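Side-chain contacts in cell surface protein (Putative S-layer protein) (Clostridioides difficile R20291, PDB 5NJL), which is a cell wall protein with an extended three-domain fold that mediates cell adhesion in vitro and probably forms part of the S-layer: residues S19-L24 with V75-K80; A102-E107 with I157-E162; N109-K114 with E162-T167; V128-D133 with D137-T142. All blocks are in the same frame, centred on the assembly; numbering follows the deposited sequence. Where two conformers were deposited one is given.

The four contacts fall into two groups along an elongated chain. Interaction 1 packs helix 14-25 on the five-stranded mixed sheet, and its centre lies 33 to 42 Å from the centres of the others, with no touch. Interactions 2, 3 and 4 cluster with their centres 10 Å apart, around helix 101-115 and the three-stranded antiparallel sheet 126-133, 138-145, 152-158. Interactions 2 and 3 share that helix and cross along the chain, whereas the hairpin of interaction 4 is nested inside the loops both close. Interaction 1 closes before the others open, consistent with separately packed domains in the extended fold.

Interaction 1: residues S19-L24 with V75-K80; sequences SKVRDL and VTITDK. With SO4 (sulfate ion), chain B.
With CG1 beside its backbone N (chi1 -57°) and the chain extended beyond it (chi2 -179°), Ile77 carries CD1 out from strand 72-79 to helix 14-25, where Val21 and Leu24 receive it. Val21 holds CG1 anti to its own N (chi1 176°), which leaves CG2 as the branch that meets Ile77 CD1, at 4.1 Å; the two side chains approach at a slant. Leu24, one turn further along the helix, crosses Ile77 at about a right angle and touches both of its branches through a single methyl: Leu24 CD1 lies 3.7 Å from Ile77 CG2 and 4.0 Å from Ile77 CD1. The isoleucine end is therefore met by two residues spaced i and i+3 on one helix face, in a helix-on-sheet packing whose backbones stand well apart, with the CA atoms of Val21 and Ile77 separated by 8.3 Å.

Ile42 of strand 40-45 and Ile57 of helix 57-65 also touch Val21, while Ile209 of strand 204-212 touches Ile77, so the contact belongs to a wider apolar layer between helices and sheet. On another side of helix 14-25, a sulfate ion, probably from the crystallisation liquor, sits near Ser19 and Arg22. Its O1 lies 3.0 Å from Arg22 NH2, at the edge of the guanidinium and near its plane.

Between helix and strand the chemistry is wholly aliphatic: methyl groups join them by shape and burial, without a directional polar bond, whereas the sulfate lies apart from it, beside Ser19 and Arg22.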
loop_
_atom_site.group_PDB
_atom_site.type_symbol
_atom_site.label_atom_id
_atom_site.label_comp_id
_atom_site.label_asym_id
_atom_site.label_seq_id
_atom_site.Cartn_x
_atom_site.Cartn_y
_atom_site.Cartn_z
ATOM N N SER A 19 -7.035 -19.204 4.380
ATOM C CA SER A 19 -7.934 -19.181 3.247
ATOM C C SER A 19 -7.770 -17.935 2.388
ATOM O O SER A 19 -7.705 -18.036 1.152
ATOM C CB SER A 19 -9.378 -19.335 3.704
ATOM O OG SER A 19 -9.488 -20.555 4.405
ATOM N N LYS A 20 -7.682 -16.779 3.031
ATOM C CA LYS A 20 -7.498 -15.515 2.298
ATOM C C LYS A 20 -6.134 -15.424 1.623
ATOM O O LYS A 20 -6.054 -15.041 0.460
ATOM C CB LYS A 20 -7.713 -14.311 3.217
ATOM C CG LYS A 20 -9.170 -14.148 3.642
ATOM C CD LYS A 20 -9.396 -12.847 4.422
ATOM C CE LYS A 20 -10.878 -12.496 4.553
ATOM N NZ LYS A 20 -11.493 -13.196 5.716
ATOM N N VAL A 21 -5.071 -15.785 2.333
ATOM C CA VAL A 21 -3.718 -15.720 1.773
ATOM C C VAL A 21 -3.535 -16.742 0.633
ATOM O O VAL A 21 -2.834 -16.466 -0.354
ATOM C CB VAL A 21 -2.658 -15.883 2.849
ATOM C CG1 VAL A 21 -1.255 -15.919 2.263
ATOM C CG2 VAL A 21 -2.758 -14.742 3.834
ATOM N N ARG A 22 -4.168 -17.902 0.749
ATOM C CA ARG A 22 -4.134 -18.884 -0.337
ATOM C C ARG A 22 -4.666 -18.256 -1.626
ATOM O O ARG A 22 -4.035 -18.392 -2.709
ATOM C CB ARG A 22 -4.926 -20.161 0.015
ATOM C CG ARG A 22 -5.047 -21.179 -1.129
ATOM C CD ARG A 22 -6.022 -22.337 -0.853
ATOM N NE ARG A 22 -5.579 -23.216 0.249
ATOM C CZ ARG A 22 -6.193 -23.352 1.438
ATOM N NH1 ARG A 22 -5.686 -24.159 2.352
ATOM N NH2 ARG A 22 -7.300 -22.681 1.743
ATOM N N ASP A 23 -5.804 -17.562 -1.515
ATOM C CA ASP A 23 -6.396 -16.915 -2.689
ATOM C C ASP A 23 -5.494 -15.799 -3.250
ATOM O O ASP A 23 -5.339 -15.698 -4.473
ATOM C CB ASP A 23 -7.831 -16.440 -2.395
ATOM C CG ASP A 23 -8.806 -17.605 -2.134
ATOM O OD1 ASP A 23 -8.509 -18.768 -2.508
ATOM O OD2 ASP A 23 -9.880 -17.353 -1.549
ATOM N N LEU A 24 -4.872 -14.999 -2.377
ATOM C CA LEU A 24 -3.930 -13.961 -2.802
ATOM C C LEU A 24 -2.738 -14.536 -3.522
ATOM O O LEU A 24 -2.301 -13.992 -4.539
ATOM C CB LEU A 24 -3.409 -13.146 -1.622
ATOM C CG LEU A 24 -4.441 -12.266 -0.891
ATOM C CD1 LEU A 24 -3.728 -11.600 0.251
ATOM C CD2 LEU A 24 -5.119 -11.242 -1.803
ATOM N N VAL A 75 2.772 -12.176 9.842
ATOM C CA VAL A 75 2.579 -12.334 8.391
ATOM C C VAL A 75 2.402 -10.932 7.788
ATOM O O VAL A 75 1.521 -10.189 8.240
ATOM C CB VAL A 75 1.328 -13.184 8.074
ATOM C CG1 VAL A 75 1.114 -13.325 6.575
ATOM C CG2 VAL A 75 1.414 -14.558 8.742
ATOM N N THR A 76 3.223 -10.573 6.793
ATOM C CA THR A 76 2.996 -9.323 6.031
ATOM C C THR A 76 2.550 -9.609 4.606
ATOM O O THR A 76 2.999 -10.572 3.993
ATOM C CB THR A 76 4.216 -8.394 6.049
ATOM O OG1 THR A 76 5.291 -8.946 5.288
ATOM C CG2 THR A 76 4.682 -8.164 7.489
ATOM N N ILE A 77 1.589 -8.827 4.142
ATOM C CA ILE A 77 1.002 -8.952 2.811
ATOM C C ILE A 77 1.339 -7.648 2.079
ATOM O O ILE A 77 0.924 -6.556 2.518
ATOM C CB ILE A 77 -0.509 -9.140 2.909
ATOM C CG1 ILE A 77 -0.843 -10.382 3.771
ATOM C CG2 ILE A 77 -1.167 -9.204 1.526
ATOM C CD1 ILE A 77 -2.328 -10.645 3.889
ATOM N N THR A 78 2.109 -7.775 1.006
ATOM C CA THR A 78 2.495 -6.667 0.139
ATOM C C THR A 78 1.938 -6.898 -1.284
ATOM O O THR A 78 2.123 -7.963 -1.857
ATOM C CB THR A 78 4.017 -6.521 0.120
ATOM O OG1 THR A 78 4.500 -6.346 1.457
ATOM C CG2 THR A 78 4.454 -5.317 -0.714
ATOM N N ASP A 79 1.214 -5.912 -1.806
ATOM C CA ASP A 79 0.868 -5.808 -3.229
ATOM C C ASP A 79 2.119 -5.345 -3.960
ATOM O O ASP A 79 2.654 -4.265 -3.675
ATOM C CB ASP A 79 -0.325 -4.839 -3.354
ATOM C CG ASP A 79 -0.781 -4.581 -4.771
ATOM O OD1 ASP A 79 -0.237 -5.132 -5.758
ATOM O OD2 ASP A 79 -1.747 -3.809 -4.902
ATOM N N LYS A 80 2.641 -6.158 -4.876
ATOM C CA LYS A 80 3.832 -5.779 -5.623
ATOM C C LYS A 80 3.565 -4.692 -6.702
ATOM O O LYS A 80 4.496 -4.283 -7.390
ATOM C CB LYS A 80 4.496 -6.984 -6.286
ATOM C CG LYS A 80 5.057 -8.024 -5.315
ATOM C CD LYS A 80 5.468 -9.322 -6.015
ATOM C CE LYS A 80 6.810 -9.279 -6.722
ATOM N NZ LYS A 80 7.876 -8.815 -5.810
HETATM S S SO4 B . -11.169 -22.474 1.839
HETATM O O1 SO4 B . -10.086 -22.285 2.811
HETATM O O2 SO4 B . -11.289 -23.936 1.591
HETATM O O3 SO4 B . -12.437 -21.945 2.405
HETATM O O4 SO4 B . -10.872 -21.754 0.575
#

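Interaction 2: residues A102-E107 with I157-E162; sequences ADLSAE and IGIGDE
Ile157 of strand 152-158 meets Leu104 of helix 101-115 where the helix packs on a three-stranded antiparallel sheet and the chain leaves that sheet through a type II beta turn. The Ile157 side chain makes only a loose approach, its CG2 lying 4.4 Å from Leu104 CD2, and its outer end leads away from the helix. The same leucine methyl rests on backbone at the next step, with CD2 of Leu104 4.0 Å from the carbonyl C of Gly158.

Ile159 then takes the other branch. Its CG1 is 3.8 Å from Leu104 CD1, the two side chains cross at about a right angle, and the leucine methyls are spread along the backbone where the turn begins. Leu104 CG stands beside its backbone N (chi1 -62°), directing the branched end toward the turn, while Leu139 of strand 138-145 and Tyr132 of strand 126-133 also touch the leucine.

Gly160 follows with a positive phi (96°), the conformation expected at the third position of a type II turn. Asp161 completes the turn through backbone and side chain together: its N donates to Gly158 O, and its OD2 accepts from Gly158 N at 2.9 Å, on the anti side and 32° out of the carboxylate plane.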
loop_
_atom_site.group_PDB
_atom_site.type_symbol
_atom_site.label_atom_id
_atom_site.label_comp_id
_atom_site.label_asym_id
_atom_site.label_seq_id
_atom_site.Cartn_x
_atom_site.Cartn_y
_atom_site.Cartn_z
ATOM N N ALA A 102 -0.237 20.245 -8.389
ATOM C CA ALA A 102 1.194 20.527 -8.614
ATOM C C ALA A 102 1.814 19.733 -9.771
ATOM O O ALA A 102 2.687 20.241 -10.475
ATOM C CB ALA A 102 2.004 20.299 -7.335
ATOM N N ASP A 103 1.390 18.489 -9.951
ATOM C CA ASP A 103 1.825 17.686 -11.078
ATOM C C ASP A 103 1.372 18.290 -12.428
ATOM O O ASP A 103 2.129 18.279 -13.397
ATOM C CB ASP A 103 1.253 16.259 -10.988
ATOM C CG ASP A 103 1.889 15.409 -9.886
ATOM O OD1 ASP A 103 2.984 15.753 -9.388
ATOM O OD2 ASP A 103 1.287 14.359 -9.558
ATOM N N LEU A 104 0.143 18.785 -12.488
ATOM C CA LEU A 104 -0.366 19.422 -13.715
ATOM C C LEU A 104 0.395 20.725 -14.003
ATOM O O LEU A 104 0.802 20.983 -15.128
ATOM C CB LEU A 104 -1.848 19.703 -13.629
ATOM C CG LEU A 104 -2.733 18.471 -13.478
ATOM C CD1 LEU A 104 -4.141 18.903 -13.165
ATOM C CD2 LEU A 104 -2.717 17.595 -14.709
ATOM N N SER A 105 0.613 21.514 -12.957
ATOM C CA SER A 105 1.346 22.741 -13.059
ATOM C C SER A 105 2.776 22.525 -13.513
ATOM O O SER A 105 3.254 23.246 -14.395
ATOM C CB SER A 105 1.330 23.444 -11.692
ATOM O OG SER A 105 1.902 24.704 -11.843
ATOM N N ALA A 106 3.466 21.528 -12.937
ATOM C CA ALA A 106 4.821 21.145 -13.376
ATOM C C ALA A 106 4.889 20.724 -14.834
ATOM O O ALA A 106 5.842 21.057 -15.543
ATOM C CB ALA A 106 5.378 20.009 -12.512
ATOM N N GLU A 107 3.888 19.980 -15.286
ATOM C CA GLU A 107 3.860 19.535 -16.669
ATOM C C GLU A 107 3.721 20.712 -17.646
ATOM O O GLU A 107 4.400 20.738 -18.672
ATOM C CB GLU A 107 2.697 18.555 -16.882
ATOM C CG GLU A 107 2.709 17.866 -18.232
ATOM C CD GLU A 107 3.847 16.876 -18.392
ATOM O OE1 GLU A 107 3.683 15.686 -18.033
ATOM O OE2 GLU A 107 4.891 17.285 -18.904
ATOM N N ILE A 157 -6.236 17.765 -19.973
ATOM C CA ILE A 157 -5.632 16.697 -19.168
ATOM C C ILE A 157 -5.935 17.049 -17.707
ATOM O O ILE A 157 -5.761 18.202 -17.286
ATOM C CB ILE A 157 -4.107 16.608 -19.405
ATOM C CG1 ILE A 157 -3.751 16.385 -20.890
ATOM C CG2 ILE A 157 -3.469 15.516 -18.555
ATOM C CD1 ILE A 157 -4.155 15.048 -21.453
ATOM N N GLY A 158 -6.404 16.065 -16.942
ATOM C CA GLY A 158 -6.771 16.282 -15.544
ATOM C C GLY A 158 -6.069 15.376 -14.546
ATOM O O GLY A 158 -5.305 14.482 -14.904
ATOM N N ILE A 159 -6.377 15.607 -13.280
ATOM C CA ILE A 159 -5.876 14.772 -12.205
ATOM C C ILE A 159 -6.418 13.376 -12.464
ATOM O O ILE A 159 -7.590 13.202 -12.817
ATOM C CB ILE A 159 -6.309 15.292 -10.813
ATOM C CG1 ILE A 159 -5.640 16.649 -10.526
ATOM C CG2 ILE A 159 -5.899 14.296 -9.719
ATOM C CD1 ILE A 159 -6.204 17.399 -9.343
ATOM N N GLY A 160 -5.544 12.392 -12.361
ATOM C CA GLY A 160 -5.913 11.006 -12.555
ATOM C C GLY A 160 -5.647 10.504 -13.947
ATOM O O GLY A 160 -5.702 9.313 -14.175
ATOM N N ASP A 161 -5.340 11.396 -14.894
ATOM C CA ASP A 161 -4.939 10.971 -16.234
ATOM C C ASP A 161 -3.493 10.538 -16.283
ATOM O O ASP A 161 -2.658 10.987 -15.483
ATOM C CB ASP A 161 -5.205 12.101 -17.259
ATOM C CG ASP A 161 -6.693 12.321 -17.519
ATOM O OD1 ASP A 161 -7.501 11.358 -17.370
ATOM O OD2 ASP A 161 -7.080 13.445 -17.903
ATOM N N GLU A 162 -3.186 9.646 -17.220
ATOM C CA GLU A 162 -1.811 9.213 -17.470
ATOM C C GLU A 162 -0.987 10.354 -18.055
ATOM O O GLU A 162 -1.505 11.162 -18.857
ATOM C CB GLU A 162 -1.787 7.992 -18.407
ATOM C CG GLU A 162 -2.466 6.769 -17.767
ATOM C CD GLU A 162 -2.582 5.545 -18.683
ATOM O OE1 GLU A 162 -2.347 5.647 -19.905
ATOM O OE2 GLU A 162 -2.927 4.461 -18.158
#

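Interaction 3: residues N109-K114 with E162-T167; sequences NSITEK and EKIDLT
Ile111 of helix 101-115 faces Leu166 with their CA atoms 8.2 Å apart, placing the helix over a segment, 162-167, that has no regular secondary structure and follows strand 152-158. Helix, loop and the antiparallel hairpin of strands 126-133 and 138-145 converge here, and Ile111 packs against both of the others. Its two branches part company. With CG1 beside the backbone N and the chain extended (chi1 -68°, chi2 168°), CD1 runs out to Ile164 CD1 at 4.0 Å, a meeting of methyl ends between side chains that cross at about a right angle. The shorter branch turns to Leu166, where CG2 of Ile111 lies 3.7 Å from Leu166 CD1, again with the chains nearly perpendicular; this holds for one of two conformers of Leu166, which makes the contact less certain.

Ile164 reaches the helix in an unusual way: its CG1 sits between its own backbone N and carbonyl carbon (chi1 48°), and the end of the side chain comes nearer the helix than the direction of its CB suggests. Val128, Ala130 and Ile141 of the hairpin also touch Ile111, while Tyr123 of helix 122-125 touches both Ile111 and Leu166, so the contact is part of a larger apolar cluster.

Leu166 lies within an Asx turn that runs from Asp165 to Thr167. Asp165 OD1 accepts from Thr167 N at 3.0 Å, and this donor stands above the carboxylate plane. The hydroxyl of the same threonine supplies a second donor from the same face: Thr167 OG1 lies 2.6 Å from Asp165 OD1, on its syn side.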
loop_
_atom_site.group_PDB
_atom_site.type_symbol
_atom_site.label_atom_id
_atom_site.label_comp_id
_atom_site.label_asym_id
_atom_site.label_seq_id
_atom_site.Cartn_x
_atom_site.Cartn_y
_atom_site.Cartn_z
ATOM N N ASN A 109 4.738 23.739 -17.161
ATOM C CA ASN A 109 6.070 24.358 -17.178
ATOM C C ASN A 109 7.056 23.573 -17.997
ATOM O O ASN A 109 7.807 24.152 -18.788
ATOM C CB ASN A 109 6.614 24.548 -15.769
ATOM C CG ASN A 109 5.860 25.596 -14.988
ATOM O OD1 ASN A 109 5.311 26.543 -15.553
ATOM N ND2 ASN A 109 5.851 25.449 -13.668
ATOM N N SER A 110 7.054 22.252 -17.844
ATOM C CA SER A 110 7.961 21.406 -18.604
ATOM C C SER A 110 7.715 21.470 -20.115
ATOM O O SER A 110 8.655 21.604 -20.915
ATOM C CB SER A 110 7.848 19.954 -18.134
ATOM O OG SER A 110 8.568 19.114 -19.014
ATOM N N ILE A 111 6.448 21.353 -20.512
ATOM C CA ILE A 111 6.097 21.440 -21.934
ATOM C C ILE A 111 6.477 22.814 -22.526
ATOM O O ILE A 111 7.057 22.890 -23.625
ATOM C CB ILE A 111 4.604 21.142 -22.174
ATOM C CG1 ILE A 111 4.316 19.660 -21.861
ATOM C CG2 ILE A 111 4.236 21.444 -23.629
ATOM C CD1 ILE A 111 2.831 19.321 -21.778
ATOM N N THR A 112 6.170 23.872 -21.792
ATOM C CA THR A 112 6.465 25.243 -22.239
ATOM C C THR A 112 7.988 25.384 -22.473
ATOM O O THR A 112 8.424 25.899 -23.504
ATOM C CB THR A 112 5.934 26.250 -21.209
ATOM O OG1 THR A 112 4.519 26.108 -21.106
ATOM C CG2 THR A 112 6.267 27.693 -21.564
ATOM N N GLU A 113 8.785 24.843 -21.550
ATOM C CA GLU A 113 10.244 24.860 -21.692
ATOM C C GLU A 113 10.704 23.978 -22.849
ATOM O O GLU A 113 11.478 24.420 -23.683
ATOM C CB GLU A 113 10.921 24.466 -20.372
ATOM C CG GLU A 113 12.450 24.551 -20.375
ATOM C CD GLU A 113 13.006 25.974 -20.466
ATOM O OE1 GLU A 113 14.228 26.103 -20.721
ATOM O OE2 GLU A 113 12.251 26.964 -20.283
ATOM N N LYS A 114 10.214 22.747 -22.925
ATOM C CA LYS A 114 10.557 21.863 -24.033
ATOM C C LYS A 114 10.211 22.437 -25.411
ATOM O O LYS A 114 10.961 22.212 -26.354
ATOM C CB LYS A 114 9.891 20.487 -23.898
ATOM C CG LYS A 114 10.573 19.527 -22.948
ATOM C CD LYS A 114 9.680 18.308 -22.755
ATOM C CE LYS A 114 10.424 17.083 -22.250
ATOM N NZ LYS A 114 10.807 17.213 -20.827
ATOM N N GLU A 162 -3.186 9.646 -17.220
ATOM C CA GLU A 162 -1.811 9.213 -17.470
ATOM C C GLU A 162 -0.987 10.354 -18.055
ATOM O O GLU A 162 -1.505 11.162 -18.857
ATOM C CB GLU A 162 -1.787 7.992 -18.407
ATOM C CG GLU A 162 -2.466 6.769 -17.767
ATOM C CD GLU A 162 -2.582 5.545 -18.683
ATOM O OE1 GLU A 162 -2.347 5.647 -19.905
ATOM O OE2 GLU A 162 -2.927 4.461 -18.158
ATOM N N LYS A 163 0.279 10.427 -17.632
ATOM C CA LYS A 163 1.201 11.459 -18.090
ATOM C C LYS A 163 1.388 11.374 -19.582
ATOM O O LYS A 163 1.532 10.292 -20.130
ATOM C CB LYS A 163 2.543 11.379 -17.385
ATOM C CG LYS A 163 2.410 11.801 -15.921
ATOM C CD LYS A 163 3.745 11.785 -15.190
ATOM C CE LYS A 163 3.545 12.300 -13.775
ATOM N NZ LYS A 163 4.870 12.428 -13.108
ATOM N N ILE A 164 1.354 12.530 -20.229
ATOM C CA ILE A 164 1.394 12.575 -21.678
ATOM C C ILE A 164 2.815 12.928 -22.143
ATOM O O ILE A 164 3.643 13.402 -21.351
ATOM C CB ILE A 164 0.247 13.432 -22.303
ATOM C CG1 ILE A 164 0.067 14.798 -21.669
ATOM C CG2 ILE A 164 -1.090 12.735 -22.169
ATOM C CD1 ILE A 164 1.297 15.631 -21.715
ATOM N N ASP A 165 3.102 12.681 -23.418
ATOM C CA ASP A 165 4.427 12.929 -23.984
ATOM C C ASP A 165 4.222 13.384 -25.421
ATOM O O ASP A 165 3.787 12.601 -26.255
ATOM C CB ASP A 165 5.219 11.618 -23.917
ATOM C CG ASP A 165 6.643 11.721 -24.461
ATOM O OD1 ASP A 165 7.113 12.790 -24.957
ATOM O OD2 ASP A 165 7.304 10.656 -24.395
ATOM N N LEU A 166 4.531 14.651 -25.687
ATOM C CA LEU A 166 4.330 15.231 -27.018
ATOM C C LEU A 166 5.387 14.784 -28.040
ATOM O O LEU A 166 5.234 15.053 -29.235
ATOM C CB LEU A 166 4.276 16.755 -26.932
ATOM C CG LEU A 166 3.176 17.324 -26.040
ATOM C CD1 LEU A 166 3.232 18.841 -26.005
ATOM C CD2 LEU A 166 1.814 16.851 -26.503
ATOM N N THR A 167 6.456 14.097 -27.586
ATOM C CA THR A 167 7.386 13.438 -28.498
ATOM C C THR A 167 6.880 12.080 -28.990
ATOM O O THR A 167 7.381 11.579 -29.990
ATOM C CB THR A 167 8.806 13.252 -27.896
ATOM O OG1 THR A 167 8.771 12.262 -26.869
ATOM C CG2 THR A 167 9.314 14.539 -27.330
#

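Interaction 4: residues V128-D133 with D137-T142; sequences VKASYD and DKLVIT
Asp137 OD1 accepts a short bond from Tyr132 OH, 2.6 Å long, at the turn of the antiparallel hairpin formed by strands 126-133 and 138-145. Ser101 OG also bonds this oxygen, so two hydroxyls grip one carboxylate atom and tie the hairpin end to the start of helix 101-115. OD1 lies at the ring edge in its plane, whereas the carboxylate is turned 76° from the ring; the hydroxyl meets its anti side. Tyr132 CG stands anti to the backbone N (chi1 169°), which lays the ring along the hairpin, its CD1 3.5 Å from Lys138 O.

At this end Asp137 and Lys138 both face Asp133 in a G1 bulge. Asp133 O takes weak bonds from the N atoms of both, while Asp133 N donates firmly to Lys138 O. Regular pairing follows through the hydrogen-bonded pairs Ser131-Val140 and Lys129-Thr142.

The sheet face bearing Ala130, Tyr132, Leu139 and Ile141 looks to helix 101-115. Between the strands on this face Ala130 CB is 4.4 Å from Leu139 CD1. On the face of Ser131 and Val140 a water spans the strands, 2.7 Å from Ser131 OG and donating to Val140 O at 2.8 Å.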
loop_
_atom_site.group_PDB
_atom_site.type_symbol
_atom_site.label_atom_id
_atom_site.label_comp_id
_atom_site.label_asym_id
_atom_site.label_seq_id
_atom_site.Cartn_x
_atom_site.Cartn_y
_atom_site.Cartn_z
ATOM N N VAL A 128 3.293 24.903 -29.862
ATOM C CA VAL A 128 2.695 24.282 -28.664
ATOM C C VAL A 128 2.537 25.330 -27.606
ATOM O O VAL A 128 3.479 26.097 -27.331
ATOM C CB VAL A 128 3.578 23.134 -28.101
ATOM C CG1 VAL A 128 2.941 22.524 -26.854
ATOM C CG2 VAL A 128 3.771 22.059 -29.145
ATOM N N LYS A 129 1.356 25.367 -27.001
ATOM C CA LYS A 129 1.141 26.076 -25.768
ATOM C C LYS A 129 0.627 25.121 -24.730
ATOM O O LYS A 129 -0.165 24.226 -25.035
ATOM C CB LYS A 129 0.104 27.174 -25.937
ATOM C CG LYS A 129 0.442 28.222 -26.961
ATOM C CD LYS A 129 1.385 29.244 -26.421
ATOM C CE LYS A 129 1.375 30.469 -27.311
ATOM N NZ LYS A 129 2.461 31.332 -26.832
ATOM N N ALA A 130 1.053 25.304 -23.486
ATOM C CA ALA A 130 0.549 24.452 -22.430
ATOM C C ALA A 130 0.246 25.316 -21.251
ATOM O O ALA A 130 1.117 26.080 -20.806
ATOM C CB ALA A 130 1.564 23.386 -22.068
ATOM N N SER A 131 -0.958 25.184 -20.727
ATOM C CA SER A 131 -1.472 26.073 -19.691
ATOM C C SER A 131 -1.991 25.261 -18.516
ATOM O O SER A 131 -2.684 24.276 -18.722
ATOM C CB SER A 131 -2.619 26.934 -20.239
ATOM O OG SER A 131 -2.281 27.667 -21.417
ATOM N N TYR A 132 -1.669 25.662 -17.282
ATOM C CA TYR A 132 -2.308 25.075 -16.104
ATOM C C TYR A 132 -3.361 26.078 -15.642
ATOM O O TYR A 132 -3.046 27.203 -15.286
ATOM C CB TYR A 132 -1.330 24.685 -14.964
ATOM C CG TYR A 132 -2.119 24.352 -13.709
ATOM C CD1 TYR A 132 -2.970 23.260 -13.681
ATOM C CD2 TYR A 132 -2.106 25.199 -12.586
ATOM C CE1 TYR A 132 -3.752 22.966 -12.569
ATOM C CE2 TYR A 132 -2.878 24.906 -11.455
ATOM C CZ TYR A 132 -3.705 23.791 -11.452
ATOM O OH TYR A 132 -4.518 23.499 -10.361
ATOM N N ASP A 133 -4.616 25.684 -15.740
ATOM C CA ASP A 133 -5.732 26.508 -15.336
ATOM C C ASP A 133 -5.982 26.186 -13.870
ATOM O O ASP A 133 -6.511 25.116 -13.550
ATOM C CB ASP A 133 -6.951 26.224 -16.200
ATOM C CG ASP A 133 -8.100 27.213 -15.955
ATOM O OD1 ASP A 133 -8.534 27.381 -14.795
ATOM O OD2 ASP A 133 -8.585 27.809 -16.924
ATOM N N ASP A 137 -8.541 23.349 -12.567
ATOM C CA ASP A 137 -7.628 22.288 -12.215
ATOM C C ASP A 137 -7.352 21.324 -13.397
ATOM O O ASP A 137 -7.436 20.100 -13.262
ATOM C CB ASP A 137 -8.192 21.539 -11.006
ATOM C CG ASP A 137 -7.143 20.949 -10.159
ATOM O OD1 ASP A 137 -5.954 21.306 -10.288
ATOM O OD2 ASP A 137 -7.531 20.111 -9.334
ATOM N N LYS A 138 -6.992 21.910 -14.540
ATOM C CA LYS A 138 -6.700 21.167 -15.764
ATOM C C LYS A 138 -5.424 21.655 -16.447
ATOM O O LYS A 138 -5.100 22.847 -16.387
ATOM C CB LYS A 138 -7.864 21.321 -16.750
ATOM C CG LYS A 138 -9.204 20.789 -16.250
ATOM C CD LYS A 138 -9.188 19.297 -15.971
ATOM C CE LYS A 138 -10.536 18.832 -15.410
ATOM N NZ LYS A 138 -10.514 17.404 -14.976
ATOM N N LEU A 139 -4.722 20.736 -17.097
ATOM C CA LEU A 139 -3.628 21.075 -18.018
ATOM C C LEU A 139 -4.274 21.148 -19.412
ATOM O O LEU A 139 -4.938 20.200 -19.829
ATOM C CB LEU A 139 -2.568 19.993 -17.977
ATOM C CG LEU A 139 -1.481 19.948 -19.025
ATOM C CD1 LEU A 139 -0.612 21.183 -18.926
ATOM C CD2 LEU A 139 -0.642 18.708 -18.898
ATOM N N VAL A 140 -4.108 22.274 -20.093
ATOM C CA VAL A 140 -4.703 22.483 -21.413
ATOM C C VAL A 140 -3.562 22.647 -22.406
ATOM O O VAL A 140 -2.770 23.608 -22.328
ATOM C CB VAL A 140 -5.614 23.706 -21.395
ATOM C CG1 VAL A 140 -6.276 23.945 -22.741
ATOM C CG2 VAL A 140 -6.650 23.587 -20.270
ATOM N N ILE A 141 -3.492 21.720 -23.349
ATOM C CA ILE A 141 -2.479 21.721 -24.379
ATOM C C ILE A 141 -3.098 22.169 -25.694
ATOM O O ILE A 141 -4.095 21.590 -26.157
ATOM C CB ILE A 141 -1.858 20.344 -24.474
ATOM C CG1 ILE A 141 -1.143 20.026 -23.137
ATOM C CG2 ILE A 141 -0.849 20.269 -25.614
ATOM C CD1 ILE A 141 -0.837 18.568 -22.989
ATOM N N THR A 142 -2.512 23.197 -26.315
ATOM C CA THR A 142 -3.064 23.749 -27.557
ATOM C C THR A 142 -1.970 23.703 -28.614
ATOM O O THR A 142 -0.871 24.234 -28.414
ATOM C CB THR A 142 -3.611 25.153 -27.325
ATOM O OG1 THR A 142 -4.823 25.052 -26.573
ATOM C CG2 THR A 142 -3.890 25.887 -28.616
HETATM O O HOH W 1 -2.742 26.136 -23.565
#